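Local coordinates for BH2602 protein (PDB 3NWZ) that probably hydrolyses acyl-CoA thioesters, as a hot-dog-fold protein of the thioesterase superfamily that binds coenzyme A, at residues T52-Q57 with A87-T92; F64-P69 with M94-N99. All coordinates share one frame; numbering follows the deposited sequence.

Interaction 1 (T52-Q57 with A87-T92)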
ATOM      1  N   THR A  52       5.704  13.121  22.018  1.00 40.24           N
ATOM      2  CA  THR A  52       6.674  12.977  20.947  1.00 42.12           C
ATOM      3  C   THR A  52       7.251  14.326  20.523  1.00 36.14           C
ATOM      4  O   THR A  52       8.240  14.386  19.806  1.00 32.54           O
ATOM      5  CB  THR A  52       6.077  12.252  19.748  1.00 48.55           C
ATOM      6  OG1 THR A  52       7.133  11.902  18.854  1.00 63.16           O
ATOM      7  CG2 THR A  52       5.070  13.124  19.035  1.00 51.77           C
ATOM      8  N   GLN A  53       6.623  15.405  20.984  1.00 44.55           N
ATOM      9  CA  GLN A  53       7.068  16.770  20.695  1.00 44.28           C
ATOM     10  C   GLN A  53       7.059  17.214  19.213  1.00 41.82           C
ATOM     11  O   GLN A  53       7.898  18.012  18.806  1.00 39.63           O
ATOM     12  CB  GLN A  53       8.484  16.973  21.259  1.00 55.47           C
ATOM     13  CG  GLN A  53       8.750  16.323  22.608  1.00 77.38           C
ATOM     14  CD  GLN A  53      10.159  15.733  22.707  1.00 95.25           C
ATOM     15  OE1 GLN A  53      11.154  16.425  22.476  1.00 99.82           O
ATOM     16  NE2 GLN A  53      10.243  14.450  23.052  1.00 98.84           N
ATOM     17  N   ILE A  54       6.124  16.734  18.403  1.00 43.28           N
ATOM     18  CA  ILE A  54       6.114  17.138  16.993  1.00 34.25           C
ATOM     19  C   ILE A  54       5.938  18.647  16.748  1.00 37.46           C
ATOM     20  O   ILE A  54       5.250  19.335  17.503  1.00 54.28           O
ATOM     21  CB  ILE A  54       5.019  16.385  16.187  1.00 48.11           C
ATOM     22  CG1 ILE A  54       3.634  16.662  16.770  1.00 51.83           C
ATOM     23  CG2 ILE A  54       5.284  14.902  16.220  1.00 43.26           C
ATOM     24  CD1 ILE A  54       2.503  16.143  15.916  1.00 46.17           C
ATOM     25  N   GLU A  55       6.588  19.154  15.700  1.00 42.31           N
ATOM     26  CA  GLU A  55       6.466  20.571  15.293  1.00 47.01           C
ATOM     27  C   GLU A  55       5.936  20.576  13.856  1.00 43.89           C
ATOM     28  O   GLU A  55       6.618  20.123  12.941  1.00 49.84           O
ATOM     29  CB  GLU A  55       7.821  21.282  15.335  1.00 54.37           C
ATOM     30  CG  GLU A  55       8.226  21.764  16.710  1.00 69.74           C
ATOM     31  CD  GLU A  55       9.728  21.901  16.854  1.00 83.51           C
ATOM     32  OE1 GLU A  55      10.360  22.511  15.963  1.00 92.80           O
ATOM     33  OE2 GLU A  55      10.272  21.399  17.861  1.00 85.34           O
ATOM     34  N   SER A  56       4.732  21.096  13.656  1.00 29.14           N
ATOM     35  CA  SER A  56       4.143  21.096  12.334  1.00 22.40           C
ATOM     36  C   SER A  56       3.879  22.440  11.692  1.00 29.67           C
ATOM     37  O   SER A  56       3.522  23.419  12.361  1.00 38.90           O
ATOM     38  CB  SER A  56       2.850  20.269  12.348  1.00 27.32           C
ATOM     39  OG  SER A  56       2.013  20.658  13.415  1.00 49.67           O
ATOM     40  N   GLN A  57       4.050  22.476  10.368  1.00 34.09           N
ATOM     41  CA  GLN A  57       3.844  23.715   9.616  1.00 43.08           C
ATOM     42  C   GLN A  57       3.833  23.575   8.116  1.00 59.51           C
ATOM     43  O   GLN A  57       4.477  22.704   7.541  1.00 63.15           O
ATOM     44  CB  GLN A  57       4.888  24.773  10.000  1.00 34.85           C
ATOM     45  CG  GLN A  57       6.247  24.210  10.330  1.00 54.22           C
ATOM     46  CD  GLN A  57       7.259  25.272  10.706  1.00 58.68           C
ATOM     47  OE1 GLN A  57       7.013  26.124  11.563  1.00 56.22           O
ATOM     48  NE2 GLN A  57       8.419  25.211  10.072  1.00 54.40           N
ATOM     49  N   ALA A  87       5.541   5.594  10.430  1.00 17.87           N
ATOM     50  CA  ALA A  87       4.218   5.533   9.804  1.00 20.66           C
ATOM     51  C   ALA A  87       3.311   6.577  10.394  1.00 29.78           C
ATOM     52  O   ALA A  87       2.714   7.384   9.687  1.00 31.83           O
ATOM     53  CB  ALA A  87       3.626   4.175  10.009  1.00 21.25           C
ATOM     54  N   THR A  88       3.211   6.567  11.710  1.00 38.33           N
ATOM     55  CA  THR A  88       2.365   7.515  12.417  1.00 33.13           C
ATOM     56  C   THR A  88       2.692   8.967  12.098  1.00 35.65           C
ATOM     57  O   THR A  88       1.822   9.824  12.167  1.00 41.86           O
ATOM     58  CB  THR A  88       2.464   7.260  13.928  1.00 30.82           C
ATOM     59  OG1 THR A  88       1.941   5.954  14.197  1.00 35.68           O
ATOM     60  CG2 THR A  88       1.673   8.281  14.708  1.00 26.57           C
ATOM     61  N   LEU A  89       3.948   9.237  11.760  1.00 29.43           N
ATOM     62  CA  LEU A  89       4.396  10.598  11.410  1.00 30.03           C
ATOM     63  C   LEU A  89       3.883  10.964  10.031  1.00 35.44           C
ATOM     64  O   LEU A  89       3.256  12.002   9.857  1.00 35.89           O
ATOM     65  CB  LEU A  89       5.928  10.688  11.401  1.00 28.27           C
ATOM     66  CG  LEU A  89       6.564  12.058  11.167  1.00 30.99           C
ATOM     67  CD1 LEU A  89       6.192  13.008  12.303  1.00 24.60           C
ATOM     68  CD2 LEU A  89       8.081  11.883  11.099  1.00 33.14           C
ATOM     69  N   LEU A  90       4.147  10.098   9.055  1.00 31.83           N
ATOM     70  CA  LEU A  90       3.692  10.336   7.689  1.00 30.62           C
ATOM     71  C   LEU A  90       2.196  10.590   7.737  1.00 29.21           C
ATOM     72  O   LEU A  90       1.701  11.559   7.174  1.00 31.99           O
ATOM     73  CB  LEU A  90       3.985   9.114   6.806  1.00 41.15           C
ATOM     74  CG  LEU A  90       4.880   9.334   5.582  1.00 37.13           C
ATOM     75  CD1 LEU A  90       4.965   8.057   4.793  1.00 43.40           C
ATOM     76  CD2 LEU A  90       4.312  10.456   4.710  1.00 34.38           C
ATOM     77  N   ASP A  91       1.479   9.703   8.429  1.00 33.79           N
ATOM     78  CA  ASP A  91       0.029   9.812   8.588  1.00 37.89           C
ATOM     79  C   ASP A  91      -0.333  11.186   9.170  1.00 43.71           C
ATOM     80  O   ASP A  91      -1.253  11.858   8.703  1.00 39.94           O
ATOM     81  CB  ASP A  91      -0.459   8.697   9.530  1.00 40.26           C
ATOM     82  CG  ASP A  91      -1.951   8.793   9.841  1.00 58.96           C
ATOM     83  OD1 ASP A  91      -2.775   8.666   8.907  1.00 63.39           O
ATOM     84  OD2 ASP A  91      -2.297   8.990  11.026  1.00 64.76           O
ATOM     85  N   THR A  92       0.406  11.605  10.187  1.00 32.66           N
ATOM     86  CA  THR A  92       0.141  12.882  10.827  1.00 20.56           C
ATOM     87  C   THR A  92       0.328  14.023   9.833  1.00 28.87           C
ATOM     88  O   THR A  92      -0.506  14.926   9.748  1.00 40.99           O
ATOM     89  CB  THR A  92       1.052  13.076  12.053  1.00 33.52           C
ATOM     90  OG1 THR A  92       0.875  11.974  12.947  1.00 50.41           O
ATOM     91  CG2 THR A  92       0.668  14.297  12.800  1.00 18.80           C
TER

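Interaction 2 (F64-P69 with M94-N99)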
ATOM      1  N   PHE A  64       3.053  19.986   3.274  1.00 42.10           N
ATOM      2  CA  PHE A  64       2.974  20.086   4.724  1.00 41.95           C
ATOM      3  C   PHE A  64       4.125  19.364   5.460  1.00 41.07           C
ATOM      4  O   PHE A  64       4.548  18.255   5.104  1.00 36.71           O
ATOM      5  CB  PHE A  64       1.609  19.579   5.185  1.00 43.33           C
ATOM      6  CG  PHE A  64       1.109  20.257   6.417  1.00 38.04           C
ATOM      7  CD1 PHE A  64       1.406  19.745   7.681  1.00 50.25           C
ATOM      8  CD2 PHE A  64       0.382  21.427   6.324  1.00 41.15           C
ATOM      9  CE1 PHE A  64       0.979  20.396   8.831  1.00 54.79           C
ATOM     10  CE2 PHE A  64      -0.046  22.085   7.473  1.00 38.08           C
ATOM     11  CZ  PHE A  64       0.254  21.567   8.724  1.00 41.04           C
ATOM     12  N   GLU A  65       4.606  19.985   6.527  1.00 33.76           N
ATOM     13  CA  GLU A  65       5.743  19.443   7.234  1.00 27.59           C
ATOM     14  C   GLU A  65       5.555  19.153   8.728  1.00 32.34           C
ATOM     15  O   GLU A  65       4.993  19.953   9.487  1.00 51.30           O
ATOM     16  CB  GLU A  65       6.903  20.415   7.011  1.00 25.52           C
ATOM     17  CG  GLU A  65       8.283  19.964   7.413  1.00 39.62           C
ATOM     18  CD  GLU A  65       9.341  20.930   6.886  1.00 58.93           C
ATOM     19  OE1 GLU A  65       9.519  21.001   5.648  1.00 57.44           O
ATOM     20  OE2 GLU A  65       9.985  21.631   7.701  1.00 73.95           O
ATOM     21  N   VAL A  66       6.039  17.981   9.130  1.00 29.69           N
ATOM     22  CA  VAL A  66       5.986  17.545  10.517  1.00 31.17           C
ATOM     23  C   VAL A  66       7.335  16.953  10.881  1.00 34.66           C
ATOM     24  O   VAL A  66       7.754  15.956  10.288  1.00 41.09           O
ATOM     25  CB  VAL A  66       4.954  16.415  10.773  1.00 28.91           C
ATOM     26  CG1 VAL A  66       4.938  16.099  12.249  1.00 33.99           C
ATOM     27  CG2 VAL A  66       3.578  16.799  10.314  1.00 36.05           C
ATOM     28  N   ARG A  67       8.024  17.568  11.836  1.00 36.97           N
ATOM     29  CA  ARG A  67       9.292  17.009  12.278  1.00 41.41           C
ATOM     30  C   ARG A  67       9.129  16.424  13.681  1.00 37.73           C
ATOM     31  O   ARG A  67       8.292  16.861  14.475  1.00 29.31           O
ATOM     32  CB  ARG A  67      10.431  18.043  12.211  1.00 50.72           C
ATOM     33  CG  ARG A  67      10.377  19.201  13.171  1.00 75.78           C
ATOM     34  CD  ARG A  67      11.372  20.266  12.728  1.00 86.77           C
ATOM     35  NE  ARG A  67      10.946  20.895  11.478  1.00 94.76           N
ATOM     36  CZ  ARG A  67       9.966  21.793  11.383  1.00 90.82           C
ATOM     37  NH1 ARG A  67       9.305  22.187  12.467  1.00 95.32           N
ATOM     38  NH2 ARG A  67       9.642  22.295  10.201  1.00 76.14           N
ATOM     39  N   LEU A  68       9.923  15.408  13.967  1.00 38.28           N
ATOM     40  CA  LEU A  68       9.862  14.720  15.239  1.00 36.66           C
ATOM     41  C   LEU A  68      11.251  14.453  15.760  1.00 38.31           C
ATOM     42  O   LEU A  68      12.062  13.841  15.082  1.00 32.53           O
ATOM     43  CB  LEU A  68       9.115  13.405  15.047  1.00 38.11           C
ATOM     44  CG  LEU A  68       9.016  12.354  16.144  1.00 49.38           C
ATOM     45  CD1 LEU A  68       7.690  11.619  15.992  1.00 61.07           C
ATOM     46  CD2 LEU A  68      10.177  11.388  16.040  1.00 45.02           C
ATOM     47  N   PRO A  69      11.546  14.933  16.970  1.00 42.83           N
ATOM     48  CA  PRO A  69      12.853  14.738  17.590  1.00 45.73           C
ATOM     49  C   PRO A  69      13.108  13.248  17.763  1.00 43.04           C
ATOM     50  O   PRO A  69      12.185  12.498  18.125  1.00 40.12           O
ATOM     51  CB  PRO A  69      12.701  15.432  18.948  1.00 44.45           C
ATOM     52  CG  PRO A  69      11.687  16.485  18.708  1.00 47.61           C
ATOM     53  CD  PRO A  69      10.687  15.790  17.810  1.00 54.90           C
HETATM   54  N   MSE A  94       0.275  13.846   6.439  1.00 23.12           N
HETATM   55  CA  MSE A  94      -0.768  13.746   5.436  1.00 27.33           C
HETATM   56  C   MSE A  94      -2.131  14.175   5.945  1.00 32.78           C
HETATM   57  O   MSE A  94      -2.984  14.667   5.170  1.00 18.94           O
HETATM   58  CB  MSE A  94      -0.846  12.332   4.928  1.00 15.39           C
HETATM   59  CG  MSE A  94       0.484  11.787   4.524  1.00 35.20           C
HETATM   60 SE   MSE A  94       0.340   9.968   3.957  1.00 61.18          SE
HETATM   61  CE  MSE A  94       0.774  10.198   2.093  1.00126.67           C
ATOM     62  N   GLY A  95      -2.343  13.991   7.244  1.00 33.11           N
ATOM     63  CA  GLY A  95      -3.608  14.378   7.826  1.00 39.15           C
ATOM     64  C   GLY A  95      -3.733  15.886   7.881  1.00 49.55           C
ATOM     65  O   GLY A  95      -4.625  16.474   7.270  1.00 49.46           O
ATOM     66  N   GLN A  96      -2.828  16.519   8.616  1.00 44.52           N
ATOM     67  CA  GLN A  96      -2.872  17.957   8.739  1.00 37.25           C
ATOM     68  C   GLN A  96      -2.940  18.605   7.361  1.00 41.25           C
ATOM     69  O   GLN A  96      -3.640  19.605   7.187  1.00 49.68           O
ATOM     70  CB  GLN A  96      -1.682  18.443   9.557  1.00 34.81           C
ATOM     71  CG  GLN A  96      -1.731  17.925  11.004  1.00 41.72           C
ATOM     72  CD  GLN A  96      -0.913  18.764  11.971  1.00 43.19           C
ATOM     73  OE1 GLN A  96       0.229  19.109  11.699  1.00 46.00           O
ATOM     74  NE2 GLN A  96      -1.497  19.083  13.109  1.00 46.44           N
HETATM   75  N   MSE A  97      -2.232  18.021   6.387  1.00 26.51           N
HETATM   76  CA  MSE A  97      -2.263  18.487   4.995  1.00 29.80           C
HETATM   77  C   MSE A  97      -3.732  18.486   4.542  1.00 22.30           C
HETATM   78  O   MSE A  97      -4.315  19.534   4.262  1.00 38.68           O
HETATM   79  CB  MSE A  97      -1.456  17.532   4.102  1.00 43.13           C
HETATM   80  CG  MSE A  97      -1.457  17.854   2.583  1.00 30.24           C
HETATM   81 SE   MSE A  97      -0.369  19.390   2.044  1.00 72.16          SE
HETATM   82  CE  MSE A  97      -1.645  20.822   2.414  1.00 48.53           C
ATOM     83  N   VAL A  98      -4.335  17.298   4.492  1.00 21.14           N
ATOM     84  CA  VAL A  98      -5.742  17.174   4.099  1.00 34.99           C
ATOM     85  C   VAL A  98      -6.648  18.180   4.817  1.00 43.61           C
ATOM     86  O   VAL A  98      -7.418  18.920   4.194  1.00 32.80           O
ATOM     87  CB  VAL A  98      -6.306  15.766   4.410  1.00 33.39           C
ATOM     88  CG1 VAL A  98      -7.736  15.647   3.881  1.00 37.16           C
ATOM     89  CG2 VAL A  98      -5.442  14.704   3.789  1.00 29.76           C
ATOM     90  N   ASN A  99      -6.551  18.212   6.137  1.00 49.61           N
ATOM     91  CA  ASN A  99      -7.408  19.086   6.915  1.00 51.95           C
ATOM     92  C   ASN A  99      -7.231  20.586   6.710  1.00 54.28           C
ATOM     93  O   ASN A  99      -8.148  21.364   6.967  1.00 57.76           O
ATOM     94  CB  ASN A  99      -7.300  18.692   8.384  1.00 48.05           C
ATOM     95  CG  ASN A  99      -8.001  17.377   8.664  1.00 49.56           C
ATOM     96  OD1 ASN A  99      -9.213  17.273   8.505  1.00 56.00           O
ATOM     97  ND2 ASN A  99      -7.243  16.359   9.061  1.00 65.63           N
TER

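Interaction 1 (T52-Q57 with A87-T92)
I54 places CG1 between its own backbone N and carbonyl carbon (chi1 59°), and a nearly straight chain beyond it (chi2 171°) carries CD1 toward the helix; T92, with OG1 at chi1 -56°, is left with CG2 anti to its N and facing the isoleucine, and the two methyls meet tip to tip. The arrangement belongs to the hot-dog fold, in which the long helix 83-100 is the sausage and the curved antiparallel sheet the bun. I54 sits in the loop leading from helix 47-52 into strand 55-58, just after Q53 leaves helical geometry with a positive phi. The contact is apolar and small, burying 88 Å² in all. I54 CD1 stands 4.1 Å from T92 CG2, while the other branch, I54 CG2, lies 4.4 Å from L89 CD1. The branched isoleucine thus spreads over two positions three residues apart on the helix, and its CA comes within 8.8 Å of the CA of L89. L89 goes on to pack against V66 of the adjacent strand 64-69 and against L126 and A128 of strand 125-135, which continues the apolar layer under the helix. T92 also packs on H82 of the second subunit, so the helix serves the subunit interface as well as the sheet. The two branches of T92 divide the work: CG2 meets the isoleucine, whereas OG1 turns back to T88 O one turn earlier, modelled so short that the hydrogen bond's length is doubtful. T88 O also accepts the backbone bond from T92 N, at 3.0 Å.

Interaction 2 (F64-P69 with M94-N99)
F64 lays one face of its ring against the backbone of the helix where Q96 passes into M97, and these three residues account for nearly all of the 222 Å² buried. Q96 C lies over the ring centre, 4.3 Å above its plane, and M97 N sits off toward the rim. The aliphatic root of Q96 follows the same ring, with CB 3.4 Å from F64 CE1. Beyond CG the glutamine chain is extended, which carries its amide past the phenyl group with the two planes 82° apart; OE1 comes close to F64 CE1 and takes a weak hydrogen bond from S56 OG. M97, modelled as selenomethionine, sends CG anti to its backbone N (chi1 177°) and then bends at chi2 and chi3, bringing SE to 3.7 Å from F64 CB. Replacing F64 with an alanine would probably leave the helix backbone at Q96 and M97 without its aromatic cover and open a gap beside the glutamine amide. V66, two residues along the strand and on the same side, adds a lighter touch, its CG2 4.3 Å from Q96 OE1. E65, pointing away from the helix, forms a salt bridge with R67. Strand 64-69 and this part of the helix run roughly antiparallel, at 147°, their axes 7.8 Å apart. The strand is hydrogen-bonded between 55-58 and 125-135, while M94 and V98 of helix 83-100 pack on strand 139-147.

How the interactions relate
From the N-terminal side, the chain leaves helix 47-52, forms strand 55-58, turns back through strand 64-69 and, after a loop, enters helix 83-100. Interaction 1 closes the span from 52-57 to 87-92; interaction 2 opens inside that span at 64-69 and closes beyond it at 94-99, so the two cross rather than nest. Both end on the same helix, interaction 2 about two turns farther on. The two neighbouring strands are joined by antiparallel backbone hydrogen bonds, Q57 N to E65 O and E55 N to R67 O. Together the contacts hold one margin of this chain's sheet to successive parts of the central helix; the centres of interactions 1 and 2 are about 6 Å apart.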